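PDB 6IA5: phage-like element PBSX protein XepA from Bacillus subtilis, which is of unknown function and does not seem to take part in host cell lysis, although it forms a pentamer and belongs to a prophage lytic cassette. Local coordinates for residues D177-N183 with T270-T276; E189-V195 with F256-E262; D196-H200 with G275-S279; T208-V214 with S265-L271. One frame throughout, in Å; residues are numbered along the deposited sequence.

Interaction 1: D177-N183 with T270-T276; sequences DFVFHEN and TLSVKGT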
loop_
_atom_site.group_PDB
_atom_site.type_symbol
_atom_site.label_atom_id
_atom_site.label_comp_id
_atom_site.label_asym_id
_atom_site.label_seq_id
_atom_site.Cartn_x
_atom_site.Cartn_y
_atom_site.Cartn_z
ATOM N N ASP E 177 18.587 25.295 -6.679
ATOM C CA ASP E 177 19.477 26.420 -6.931
ATOM C C ASP E 177 18.674 27.585 -7.488
ATOM O O ASP E 177 17.586 27.389 -8.005
ATOM C CB ASP E 177 20.606 26.032 -7.881
ATOM C CG ASP E 177 21.569 25.040 -7.262
ATOM O OD1 ASP E 177 21.467 24.790 -6.027
ATOM O OD2 ASP E 177 22.428 24.528 -8.011
ATOM N N PHE E 178 19.204 28.806 -7.370
ATOM C CA PHE E 178 18.466 29.964 -7.847
ATOM C C PHE E 178 19.433 31.064 -8.270
ATOM O O PHE E 178 20.464 31.260 -7.636
ATOM C CB PHE E 178 17.469 30.450 -6.792
ATOM C CG PHE E 178 16.589 31.579 -7.272
ATOM C CD1 PHE E 178 15.419 31.319 -7.978
ATOM C CD2 PHE E 178 16.954 32.902 -7.051
ATOM C CE1 PHE E 178 14.632 32.363 -8.448
ATOM C CE2 PHE E 178 16.158 33.946 -7.509
ATOM C CZ PHE E 178 15.000 33.673 -8.216
ATOM N N VAL E 179 19.071 31.787 -9.336
ATOM C CA VAL E 179 19.889 32.875 -9.841
ATOM C C VAL E 179 19.212 34.193 -9.486
ATOM O O VAL E 179 18.124 34.483 -9.975
ATOM C CB VAL E 179 20.131 32.749 -11.359
ATOM C CG1 VAL E 179 20.917 33.937 -11.913
ATOM C CG2 VAL E 179 20.800 31.427 -11.710
ATOM N N PHE E 180 19.862 34.980 -8.627
ATOM C CA PHE E 180 19.353 36.301 -8.305
ATOM C C PHE E 180 19.814 37.273 -9.387
ATOM O O PHE E 180 19.030 38.104 -9.836
ATOM C CB PHE E 180 19.842 36.755 -6.923
ATOM C CG PHE E 180 19.369 35.880 -5.787
ATOM C CD1 PHE E 180 18.156 36.134 -5.163
ATOM C CD2 PHE E 180 20.129 34.794 -5.356
ATOM C CE1 PHE E 180 17.716 35.335 -4.116
ATOM C CE2 PHE E 180 19.692 33.988 -4.313
ATOM C CZ PHE E 180 18.488 34.262 -3.693
ATOM N N HIS E 181 21.100 37.157 -9.753
ATOM C CA HIS E 181 21.777 37.961 -10.752
ATOM C C HIS E 181 22.822 37.082 -11.431
ATOM O O HIS E 181 23.495 36.274 -10.785
ATOM C CB HIS E 181 22.536 39.136 -10.121
ATOM C CG HIS E 181 21.681 40.150 -9.440
ATOM N ND1 HIS E 181 21.108 41.213 -10.110
ATOM C CD2 HIS E 181 21.302 40.275 -8.151
ATOM C CE1 HIS E 181 20.419 41.958 -9.275
ATOM N NE2 HIS E 181 20.526 41.401 -8.055
ATOM N N GLU E 182 22.976 37.265 -12.746
ATOM C CA GLU E 182 24.064 36.642 -13.476
ATOM C C GLU E 182 24.764 37.699 -14.322
ATOM O O GLU E 182 24.166 38.250 -15.241
ATOM C CB GLU E 182 23.484 35.558 -14.372
ATOM C CG GLU E 182 24.514 34.866 -15.229
ATOM C CD GLU E 182 24.034 33.500 -15.658
ATOM O OE1 GLU E 182 23.027 33.388 -16.396
ATOM O OE2 GLU E 182 24.638 32.552 -15.175
ATOM N N ASN E 183 26.017 37.999 -13.978
ATOM C CA ASN E 183 26.819 38.956 -14.725
ATOM C C ASN E 183 26.108 40.305 -14.830
ATOM O O ASN E 183 26.095 40.921 -15.894
ATOM C CB ASN E 183 27.186 38.410 -16.104
ATOM C CG ASN E 183 28.003 37.147 -16.011
ATOM O OD1 ASN E 183 28.921 37.061 -15.203
ATOM N ND2 ASN E 183 27.651 36.163 -16.818
ATOM N N THR E 270 31.263 43.082 -13.554
ATOM C CA THR E 270 29.945 42.499 -13.377
ATOM C C THR E 270 29.919 41.661 -12.090
ATOM O O THR E 270 30.962 41.373 -11.483
ATOM C CB THR E 270 29.539 41.696 -14.617
ATOM O OG1 THR E 270 30.532 40.680 -14.719
ATOM C CG2 THR E 270 29.494 42.518 -15.890
ATOM N N LEU E 271 28.708 41.269 -11.687
ATOM C CA LEU E 271 28.514 40.527 -10.448
ATOM C C LEU E 271 27.421 39.485 -10.650
ATOM O O LEU E 271 26.379 39.787 -11.217
ATOM C CB LEU E 271 28.170 41.503 -9.316
ATOM C CG LEU E 271 28.319 40.953 -7.893
ATOM C CD1 LEU E 271 29.792 40.829 -7.516
ATOM C CD2 LEU E 271 27.610 41.840 -6.883
ATOM N N SER E 272 27.702 38.261 -10.212
ATOM C CA SER E 272 26.695 37.218 -10.132
ATOM C C SER E 272 26.319 37.000 -8.665
ATOM O O SER E 272 27.163 37.106 -7.778
ATOM C CB SER E 272 27.199 35.938 -10.749
ATOM O OG SER E 272 27.424 36.102 -12.146
ATOM N N VAL E 273 25.041 36.703 -8.431
ATOM C CA VAL E 273 24.520 36.382 -7.112
ATOM C C VAL E 273 23.606 35.174 -7.265
ATOM O O VAL E 273 22.553 35.261 -7.894
ATOM C CB VAL E 273 23.778 37.572 -6.471
ATOM C CG1 VAL E 273 23.336 37.206 -5.054
ATOM C CG2 VAL E 273 24.625 38.846 -6.446
ATOM N N LYS E 274 24.043 34.046 -6.708
ATOM C CA LYS E 274 23.323 32.798 -6.889
ATOM C C LYS E 274 23.344 32.043 -5.572
ATOM O O LYS E 274 24.300 32.178 -4.807
ATOM C CB LYS E 274 24.008 31.936 -7.955
ATOM C CG LYS E 274 24.083 32.601 -9.318
ATOM C CD LYS E 274 24.490 31.659 -10.418
ATOM C CE LYS E 274 24.643 32.387 -11.741
ATOM N NZ LYS E 274 25.198 31.459 -12.754
ATOM N N GLY E 275 22.316 31.218 -5.345
ATOM C CA GLY E 275 22.264 30.482 -4.094
ATOM C C GLY E 275 21.630 29.105 -4.216
ATOM O O GLY E 275 21.155 28.718 -5.284
ATOM N N THR E 276 21.633 28.392 -3.085
ATOM C CA THR E 276 21.004 27.102 -2.920
ATOM C C THR E 276 20.099 27.165 -1.696
ATOM O O THR E 276 20.566 27.512 -0.601
ATOM C CB THR E 276 22.065 26.008 -2.740
ATOM O OG1 THR E 276 22.906 26.020 -3.900
ATOM C CG2 THR E 276 21.464 24.633 -2.538
HETATM O O HOH W 1 30.061 36.828 -11.937
#
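This is antiparallel strand pairing, interrupted by a classic beta bulge, in the all-beta C-terminal domain of XepA, where the chain that enters the domain runs along the C-terminal strand 271-278. The axes of 177-179 and 271-276 approach to 4.7 Å, at 163° between their directions. Phe178 and Gly275 form a hydrogen-bonded pair, with Phe178 N to Gly275 O and Gly275 N to Phe178 O both 2.9 Å; Asp177-Thr276 and Val179-Lys274 are the non-hydrogen-bonded pairs beside it. At the bulge one extra residue fits in: Phe180 N (2.8 Å) and His181 N (3.0 Å) both donate to Val273 O, and Val273 N returns a bond to His181 O at 2.8 Å. The extra residue turns the Phe180 side chain toward the partner strand, CB lying 4.0 Å from Val273 CG1, while the ring brings its edge to the backbone of Lys274 and Gly275. A CB on Gly275 would sit tightly against that ring. Phe180 also packs on Leu193 and Met261, of strands 193-194 and 258-267. Asp177 and Thr276 share the mostly polar face of Val179 and Lys274. Thr276 OG1 donates to OD1 of Asp177 (2.8 Å); OD2 of that carboxylate makes a salt bridge to Lys257 of a neighbouring subunit. Beyond the bulge, Asn183 N donates to Ser272 OG (3.0 Å), and Lys274 reaches back in a salt bridge, its NZ 2.7 Å from Glu182 OE2.

Interaction 2: E189-V195 with F256-E262; sequences EGAALPV and FKEIIME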
loop_
_atom_site.group_PDB
_atom_site.type_symbol
_atom_site.label_atom_id
_atom_site.label_comp_id
_atom_site.label_asym_id
_atom_site.label_seq_id
_atom_site.Cartn_x
_atom_site.Cartn_y
_atom_site.Cartn_z
ATOM N N GLU E 189 17.104 44.934 -8.559
ATOM C CA GLU E 189 16.682 43.973 -7.563
ATOM C C GLU E 189 17.051 42.556 -7.983
ATOM O O GLU E 189 17.346 41.730 -7.119
ATOM C CB GLU E 189 15.192 44.109 -7.290
ATOM C CG GLU E 189 14.915 45.323 -6.450
ATOM C CD GLU E 189 13.487 45.454 -5.981
ATOM O OE1 GLU E 189 13.141 46.536 -5.479
ATOM O OE2 GLU E 189 12.741 44.471 -6.118
ATOM N N GLY E 190 17.041 42.291 -9.293
ATOM C CA GLY E 190 17.281 40.950 -9.805
ATOM C C GLY E 190 16.056 40.066 -9.579
ATOM O O GLY E 190 15.002 40.576 -9.236
ATOM N N ALA E 191 16.205 38.746 -9.749
ATOM C CA ALA E 191 15.085 37.834 -9.604
ATOM C C ALA E 191 14.841 37.507 -8.122
ATOM O O ALA E 191 15.776 37.455 -7.321
ATOM C CB ALA E 191 15.345 36.585 -10.410
ATOM N N ALA E 192 13.567 37.263 -7.787
ATOM C CA ALA E 192 13.103 36.985 -6.439
ATOM C C ALA E 192 12.950 35.482 -6.258
ATOM O O ALA E 192 12.208 34.837 -6.990
ATOM C CB ALA E 192 11.795 37.689 -6.184
ATOM N N LEU E 193 13.657 34.928 -5.268
ATOM C CA LEU E 193 13.546 33.515 -4.947
ATOM C C LEU E 193 12.185 33.257 -4.305
ATOM O O LEU E 193 11.839 33.911 -3.327
ATOM C CB LEU E 193 14.677 33.131 -3.980
ATOM C CG LEU E 193 14.692 31.675 -3.528
ATOM C CD1 LEU E 193 16.108 31.134 -3.550
ATOM C CD2 LEU E 193 14.143 31.556 -2.119
ATOM N N PRO E 194 11.396 32.279 -4.812
ATOM C CA PRO E 194 10.181 31.832 -4.119
ATOM C C PRO E 194 10.580 30.806 -3.062
ATOM O O PRO E 194 11.175 29.784 -3.385
ATOM C CB PRO E 194 9.317 31.175 -5.215
ATOM C CG PRO E 194 10.216 31.103 -6.462
ATOM C CD PRO E 194 11.619 31.554 -6.075
ATOM N N VAL E 195 10.255 31.096 -1.803
ATOM C CA VAL E 195 10.746 30.312 -0.682
ATOM C C VAL E 195 10.210 28.873 -0.700
ATOM O O VAL E 195 10.966 27.942 -0.422
ATOM C CB VAL E 195 10.515 31.045 0.653
ATOM C CG1 VAL E 195 10.838 30.156 1.846
ATOM C CG2 VAL E 195 11.344 32.324 0.708
ATOM N N PHE E 256 9.352 33.476 5.212
ATOM C CA PHE E 256 9.314 34.464 4.138
ATOM C C PHE E 256 8.640 33.871 2.901
ATOM O O PHE E 256 8.662 32.661 2.710
ATOM C CB PHE E 256 10.723 34.964 3.782
ATOM C CG PHE E 256 11.286 35.949 4.771
ATOM C CD1 PHE E 256 10.895 37.283 4.748
ATOM C CD2 PHE E 256 12.165 35.533 5.760
ATOM C CE1 PHE E 256 11.398 38.186 5.671
ATOM C CE2 PHE E 256 12.635 36.434 6.706
ATOM C CZ PHE E 256 12.268 37.763 6.651
ATOM N N LYS E 257 8.109 34.744 2.042
ATOM C CA LYS E 257 7.527 34.322 0.781
ATOM C C LYS E 257 8.583 34.392 -0.322
ATOM O O LYS E 257 8.649 33.512 -1.172
ATOM C CB LYS E 257 6.315 35.201 0.432
ATOM C CG LYS E 257 5.126 35.113 1.377
ATOM C CD LYS E 257 4.137 34.021 0.994
ATOM C CE LYS E 257 2.684 34.328 1.295
ATOM N NZ LYS E 257 2.581 35.184 2.495
ATOM N N GLU E 258 9.411 35.442 -0.304
ATOM C CA GLU E 258 10.428 35.605 -1.331
ATOM C C GLU E 258 11.697 36.190 -0.726
ATOM O O GLU E 258 11.636 36.903 0.280
ATOM C CB GLU E 258 9.968 36.587 -2.410
ATOM C CG GLU E 258 8.710 36.141 -3.117
ATOM C CD GLU E 258 8.262 37.097 -4.202
ATOM O OE1 GLU E 258 7.738 38.177 -3.868
ATOM O OE2 GLU E 258 8.471 36.766 -5.371
ATOM N N ILE E 259 12.821 35.933 -1.402
ATOM C CA ILE E 259 14.107 36.498 -1.007
ATOM C C ILE E 259 14.680 37.244 -2.206
ATOM O O ILE E 259 14.686 36.732 -3.327
ATOM C CB ILE E 259 15.071 35.396 -0.499
ATOM C CG1 ILE E 259 14.507 34.620 0.700
ATOM C CG2 ILE E 259 16.457 35.978 -0.220
ATOM C CD1 ILE E 259 14.195 35.467 1.914
ATOM N N ILE E 260 15.148 38.463 -1.958
ATOM C CA ILE E 260 15.718 39.280 -3.015
ATOM C C ILE E 260 17.115 39.710 -2.562
ATOM O O ILE E 260 17.306 40.141 -1.420
ATOM C CB ILE E 260 14.803 40.488 -3.286
ATOM C CG1 ILE E 260 13.473 40.043 -3.910
ATOM C CG2 ILE E 260 15.511 41.506 -4.156
ATOM C CD1 ILE E 260 12.396 41.112 -3.918
ATOM N N MET E 261 18.079 39.583 -3.478
ATOM C CA MET E 261 19.438 40.045 -3.250
ATOM C C MET E 261 19.694 41.193 -4.213
ATOM O O MET E 261 20.066 40.963 -5.361
ATOM C CB MET E 261 20.414 38.901 -3.544
ATOM C CG MET E 261 20.207 37.704 -2.609
ATOM S SD MET E 261 20.957 38.104 -1.016
ATOM C CE MET E 261 19.678 37.552 0.120
ATOM N N GLU E 262 19.489 42.426 -3.740
ATOM C CA GLU E 262 19.471 43.578 -4.620
ATOM C C GLU E 262 20.885 44.131 -4.780
ATOM O O GLU E 262 21.583 44.402 -3.793
ATOM C CB GLU E 262 18.526 44.646 -4.057
ATOM C CG GLU E 262 18.647 45.998 -4.736
ATOM C CD GLU E 262 17.636 47.042 -4.277
ATOM O OE1 GLU E 262 16.982 46.838 -3.241
ATOM O OE2 GLU E 262 17.466 48.049 -4.967
HETATM O O HOH W 2 17.569 39.394 -6.237
#
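Backbone hydrogen bonds hold the short strand 193-194 antiparallel to the start of strand 258-267. Leu193 and Ile259 form a hydrogen-bonded pair, Leu193 N to Ile259 O at 2.8 Å and Ile259 N to Leu193 O at 3.0 Å, and Val195 N adds a third bond to Lys257 O, also 3.0 Å. The pairing is tight enough for Glu258 CA to lie 3.0 Å from Leu193 O in a CA-H...O contact. Toward Glu189 the chains part, and water 2 bridges the gap: it accepts from Met261 N at 2.8 Å and lies 2.5 Å from Glu189 O and 2.9 Å from Ala191 O. Apolar contacts run along both faces. Leu193 CB meets Ile259 CB at 4.2 Å, and Val195 CG2 approaches Ile259 CG1 (3.9 Å) and Phe256 CB (4.1 Å), while Ala192 CB rests 3.7 Å from Ile260 CG1. Charged groups sit at the ends. Glu189 OE1 and Glu262 OE1 are like charges 4.5 Å apart, but each has its own partner, a salt bridge to Lys225 for Glu189 and a hydrogen bond from Trp217 for Glu262. Lys257 forms a salt bridge with Asp177 of a neighbouring subunit, so this end of the contact lies at a subunit interface of the pentamer. On its other side 258-267 pairs with 211-219, where Lys257 and Glu258 both face Lys219: a short edge strand beside a classic beta bulge in an antiparallel sheet.

Interaction 3: D196-H200 with G275-S279; sequences DGAAH and GTAVS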
loop_
_atom_site.group_PDB
_atom_site.type_symbol
_atom_site.label_atom_id
_atom_site.label_comp_id
_atom_site.label_asym_id
_atom_site.label_seq_id
_atom_site.Cartn_x
_atom_site.Cartn_y
_atom_site.Cartn_z
ATOM N N ASP E 196 8.906 28.696 -0.961
ATOM C CA ASP E 196 8.313 27.417 -1.353
ATOM C C ASP E 196 8.920 26.220 -0.622
ATOM O O ASP E 196 9.549 25.341 -1.234
ATOM C CB ASP E 196 8.522 27.134 -2.848
ATOM N N GLY E 197 8.739 26.170 0.692
ATOM C CA GLY E 197 9.181 24.965 1.382
ATOM C C GLY E 197 10.642 24.950 1.855
ATOM O O GLY E 197 11.030 24.039 2.587
ATOM N N ALA E 198 11.467 25.927 1.455
ATOM C CA ALA E 198 12.835 25.987 1.962
ATOM C C ALA E 198 12.873 26.697 3.315
ATOM O O ALA E 198 12.045 27.565 3.589
ATOM C CB ALA E 198 13.768 26.629 0.958
ATOM N N ALA E 199 13.842 26.313 4.159
ATOM C CA ALA E 199 14.055 26.930 5.462
ATOM C C ALA E 199 15.415 27.649 5.510
ATOM O O ALA E 199 15.622 28.532 6.339
ATOM C CB ALA E 199 13.986 25.861 6.529
ATOM N N HIS E 200 16.344 27.250 4.638
ATOM C CA HIS E 200 17.720 27.704 4.705
ATOM C C HIS E 200 18.190 28.093 3.302
ATOM O O HIS E 200 17.809 27.460 2.325
ATOM C CB HIS E 200 18.596 26.630 5.376
ATOM C CG HIS E 200 19.991 27.092 5.638
ATOM N ND1 HIS E 200 20.323 27.870 6.756
ATOM C CD2 HIS E 200 21.139 26.919 4.937
ATOM C CE1 HIS E 200 21.611 28.136 6.737
ATOM N NE2 HIS E 200 22.141 27.569 5.619
ATOM N N GLY E 275 22.316 31.218 -5.345
ATOM C CA GLY E 275 22.264 30.482 -4.094
ATOM C C GLY E 275 21.630 29.105 -4.216
ATOM O O GLY E 275 21.155 28.718 -5.284
ATOM N N THR E 276 21.633 28.392 -3.085
ATOM C CA THR E 276 21.004 27.102 -2.920
ATOM C C THR E 276 20.099 27.165 -1.696
ATOM O O THR E 276 20.566 27.512 -0.601
ATOM C CB THR E 276 22.065 26.008 -2.740
ATOM O OG1 THR E 276 22.906 26.020 -3.900
ATOM C CG2 THR E 276 21.464 24.633 -2.538
ATOM N N ALA E 277 18.810 26.847 -1.913
ATOM C CA ALA E 277 17.805 26.809 -0.872
ATOM C C ALA E 277 17.576 25.355 -0.479
ATOM O O ALA E 277 17.505 24.483 -1.334
ATOM C CB ALA E 277 16.533 27.448 -1.343
ATOM N N VAL E 278 17.445 25.111 0.823
ATOM C CA VAL E 278 17.266 23.764 1.338
ATOM C C VAL E 278 16.117 23.807 2.341
ATOM O O VAL E 278 15.977 24.782 3.088
ATOM C CB VAL E 278 18.562 23.239 1.987
ATOM C CG1 VAL E 278 18.398 21.821 2.496
ATOM C CG2 VAL E 278 19.753 23.326 1.028
ATOM N N SER E 279 15.307 22.739 2.356
ATOM C CA SER E 279 14.189 22.643 3.287
ATOM C C SER E 279 14.727 22.365 4.702
ATOM O O SER E 279 15.834 21.819 4.832
ATOM C CB SER E 279 13.220 21.569 2.836
ATOM O OG SER E 279 13.907 20.350 2.612
ATOM O OXT SER E 279 14.116 22.655 5.752
#
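Segment 196-200, the loop between strands 193-194 and 200-207, meets the last residues of the C-terminal strand, the end-to-end directions of the touching parts lying 121° apart. The chain turns at Gly197, whose phi/psi of 88/-9° would jam a CB against the preceding carbonyl oxygen. Gly197 O comes 3.3 Å from Ser279 CB, and the loop closes on the strand through Val278: Ala199 N (2.8 Å) and His200 N (2.9 Å) both donate to Val278 O, and Val278 N donates to His200 O at 2.8 Å. Two consecutive residues facing a single one opposite make a classic beta bulge, set where strand 200-207 begins its antiparallel pairing with 271-278. Ala277 CA adds a CA-H...O contact to His200 O at 3.3 Å. Small side chains meet here, Ala198 CB touching Ala277 CB at 3.7 Å, with Ile253 against Ala198. Ala199 CB lies 3.3 Å from Ser279 OXT, part of the C-terminal carboxylate. That oxygen forms a salt bridge with Arg173 of a neighbouring subunit, whose guanidinium also donates to Gly197 O, while Ser279 OG bonds to the backbone of Lys174 in its own chain. His200 packs on Lys254 of another neighbouring subunit.

Interaction 4: T208-V214 with S265-L271; sequences TAEMSEV and SITGGTL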
loop_
_atom_site.group_PDB
_atom_site.type_symbol
_atom_site.label_atom_id
_atom_site.label_comp_id
_atom_site.label_asym_id
_atom_site.label_seq_id
_atom_site.Cartn_x
_atom_site.Cartn_y
_atom_site.Cartn_z
ATOM N N THR E 208 33.663 40.175 -11.329
ATOM C CA THR E 208 34.776 41.068 -11.624
ATOM C C THR E 208 34.540 42.467 -11.059
ATOM O O THR E 208 35.492 43.239 -10.970
ATOM C CB THR E 208 35.027 41.188 -13.135
ATOM O OG1 THR E 208 33.775 41.543 -13.715
ATOM C CG2 THR E 208 35.487 39.896 -13.780
ATOM N N ALA E 209 33.294 42.810 -10.687
ATOM C CA ALA E 209 32.999 44.170 -10.254
ATOM C C ALA E 209 34.049 44.638 -9.251
ATOM O O ALA E 209 34.394 43.916 -8.319
ATOM C CB ALA E 209 31.614 44.253 -9.665
ATOM N N GLU E 210 34.563 45.858 -9.449
ATOM C CA GLU E 210 35.579 46.386 -8.545
ATOM C C GLU E 210 34.925 46.966 -7.297
ATOM O O GLU E 210 35.546 47.063 -6.241
ATOM C CB GLU E 210 36.439 47.449 -9.236
ATOM C CG GLU E 210 37.519 46.834 -10.112
ATOM C CD GLU E 210 37.965 47.675 -11.295
ATOM O OE1 GLU E 210 37.547 48.860 -11.372
ATOM O OE2 GLU E 210 38.726 47.135 -12.134
ATOM N N MET E 211 33.685 47.423 -7.457
ATOM C CA MET E 211 32.893 47.976 -6.372
ATOM C C MET E 211 31.468 47.476 -6.587
ATOM O O MET E 211 30.998 47.445 -7.721
ATOM C CB MET E 211 32.938 49.509 -6.456
ATOM C CG MET E 211 31.791 50.214 -5.819
ATOM S SD MET E 211 32.282 50.688 -4.177
ATOM C CE MET E 211 30.722 50.427 -3.324
ATOM N N SER E 212 30.833 47.020 -5.506
ATOM C CA SER E 212 29.449 46.575 -5.546
ATOM C C SER E 212 28.887 46.567 -4.129
ATOM O O SER E 212 29.629 46.423 -3.151
ATOM C CB SER E 212 29.273 45.233 -6.209
ATOM O OG SER E 212 30.068 44.252 -5.564
ATOM N N GLU E 213 27.574 46.778 -4.037
ATOM C CA GLU E 213 26.871 46.608 -2.780
ATOM C C GLU E 213 25.620 45.762 -3.017
ATOM O O GLU E 213 24.797 46.082 -3.878
ATOM C CB GLU E 213 26.530 47.961 -2.161
ATOM C CG GLU E 213 25.794 47.798 -0.830
ATOM C CD GLU E 213 25.745 49.052 0.028
ATOM O OE1 GLU E 213 25.513 50.119 -0.568
ATOM O OE2 GLU E 213 25.959 48.968 1.281
ATOM N N VAL E 214 25.499 44.686 -2.225
ATOM C CA VAL E 214 24.324 43.829 -2.255
ATOM C C VAL E 214 23.575 43.994 -0.939
ATOM O O VAL E 214 24.177 43.903 0.124
ATOM C CB VAL E 214 24.698 42.361 -2.496
ATOM C CG1 VAL E 214 23.460 41.463 -2.554
ATOM C CG2 VAL E 214 25.553 42.209 -3.745
ATOM N N SER E 265 24.472 49.058 -5.930
ATOM C CA SER E 265 25.396 49.750 -6.806
ATOM C C SER E 265 26.467 48.774 -7.279
ATOM O O SER E 265 26.743 47.772 -6.624
ATOM C CB SER E 265 25.998 50.936 -6.125
ATOM O OG SER E 265 26.810 50.507 -5.051
ATOM N N ILE E 266 27.052 49.101 -8.434
ATOM C CA ILE E 266 28.104 48.317 -9.049
ATOM C C ILE E 266 28.878 49.224 -10.016
ATOM O O ILE E 266 28.256 50.009 -10.735
ATOM C CB ILE E 266 27.483 47.091 -9.735
ATOM C CG1 ILE E 266 28.515 46.200 -10.426
ATOM C CG2 ILE E 266 26.362 47.480 -10.669
ATOM C CD1 ILE E 266 27.940 44.915 -10.931
ATOM N N THR E 267 30.218 49.141 -9.988
ATOM C CA THR E 267 31.055 49.730 -11.018
ATOM C C THR E 267 32.250 48.820 -11.287
ATOM O O THR E 267 32.731 48.092 -10.407
ATOM C CB THR E 267 31.583 51.129 -10.636
ATOM O OG1 THR E 267 32.299 51.094 -9.399
ATOM C CG2 THR E 267 30.513 52.194 -10.573
ATOM N N GLY E 268 32.743 48.891 -12.532
ATOM C CA GLY E 268 34.048 48.352 -12.885
ATOM C C GLY E 268 34.022 46.842 -13.101
ATOM O O GLY E 268 34.960 46.152 -12.741
ATOM N N GLY E 269 32.951 46.326 -13.699
ATOM C CA GLY E 269 32.838 44.892 -13.915
ATOM C C GLY E 269 31.416 44.401 -13.658
ATOM O O GLY E 269 30.487 45.197 -13.564
ATOM N N THR E 270 31.263 43.082 -13.554
ATOM C CA THR E 270 29.945 42.499 -13.377
ATOM C C THR E 270 29.919 41.661 -12.090
ATOM O O THR E 270 30.962 41.373 -11.483
ATOM C CB THR E 270 29.539 41.696 -14.617
ATOM O OG1 THR E 270 30.532 40.680 -14.719
ATOM C CG2 THR E 270 29.494 42.518 -15.890
ATOM N N LEU E 271 28.708 41.269 -11.687
ATOM C CA LEU E 271 28.514 40.527 -10.448
ATOM C C LEU E 271 27.421 39.485 -10.650
ATOM O O LEU E 271 26.379 39.787 -11.217
ATOM C CB LEU E 271 28.170 41.503 -9.316
ATOM C CG LEU E 271 28.319 40.953 -7.893
ATOM C CD1 LEU E 271 29.792 40.829 -7.516
ATOM C CD2 LEU E 271 27.610 41.840 -6.883
HETATM O O HOH W 3 31.412 39.118 -13.059
HETATM O O HOH W 4 26.314 51.298 -2.721
#
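Backbone hydrogen bonds join the start of strand 211-219 to the end of 258-267 and the following turn. Thr267 O takes Met211 N at 3.2 Å and, weakly, Glu210 N at 3.0 Å; Glu210 N has a second weak bond to Gly268 O at 3.3 Å. Thr267 N donates to Met211 O (2.9 Å), and Glu213 N to Ser265 O (2.9 Å), whereas Ser265 N has no partner. In the loop the Thr208 hydroxyl stands in for a backbone acceptor: Thr270 N donates to Thr208 OG1 at 3.0 Å, and Ala209 N to Thr270 O at 2.9 Å. Ala209 O is met by Lys245. Water 3 accepts from Thr208 N (3.0 Å) and is hydrogen-bonded to Thr270 OG1 (2.4 Å), while water 4 links Glu213 OE1 (2.6 Å) and Ser265 OG (2.5 Å). Apolar groups pack beneath, Ala209 CB on Ile266 CG1 at 3.7 Å and Val214 CG2 on Leu271 CD2 at 3.8 Å. Gly268 and Gly269 both have positive phi, and a CB on either would clash, with Glu210 OE1 or with the backbone at Thr208-Ala209. Glu210 and Met211 facing Thr267 form a classic beta bulge, where antiparallel pairing of 211-219 with 258-267 runs into the Gly268-Gly269 turn leading to strand 271-278.

From the N-terminal side, the chain first meets these contacts at 177-183, and interaction 1 closes a long loop back to strand 271-278, enclosing interactions 2 and 4. Segments 189-195 and 196-200 adjoin but part company: the first pairs with 258-267, the second with the end of 271-278, so interactions 2 and 3 cross. Interaction 4 crosses interaction 2 and lies within the loop of interaction 3. Interactions 1 and 2 touch through Phe180 O and Ala191 N (2.9 Å); interactions 1 and 4 share Thr270 and Leu271, interactions 1 and 3 Gly275 and Thr276. Between them they tie strands 175-179, 181-184, 193-194, 200-207, 211-219, 258-267 and 271-278 into one antiparallel sheet, interactions 1-3 also reaching neighbouring subunits.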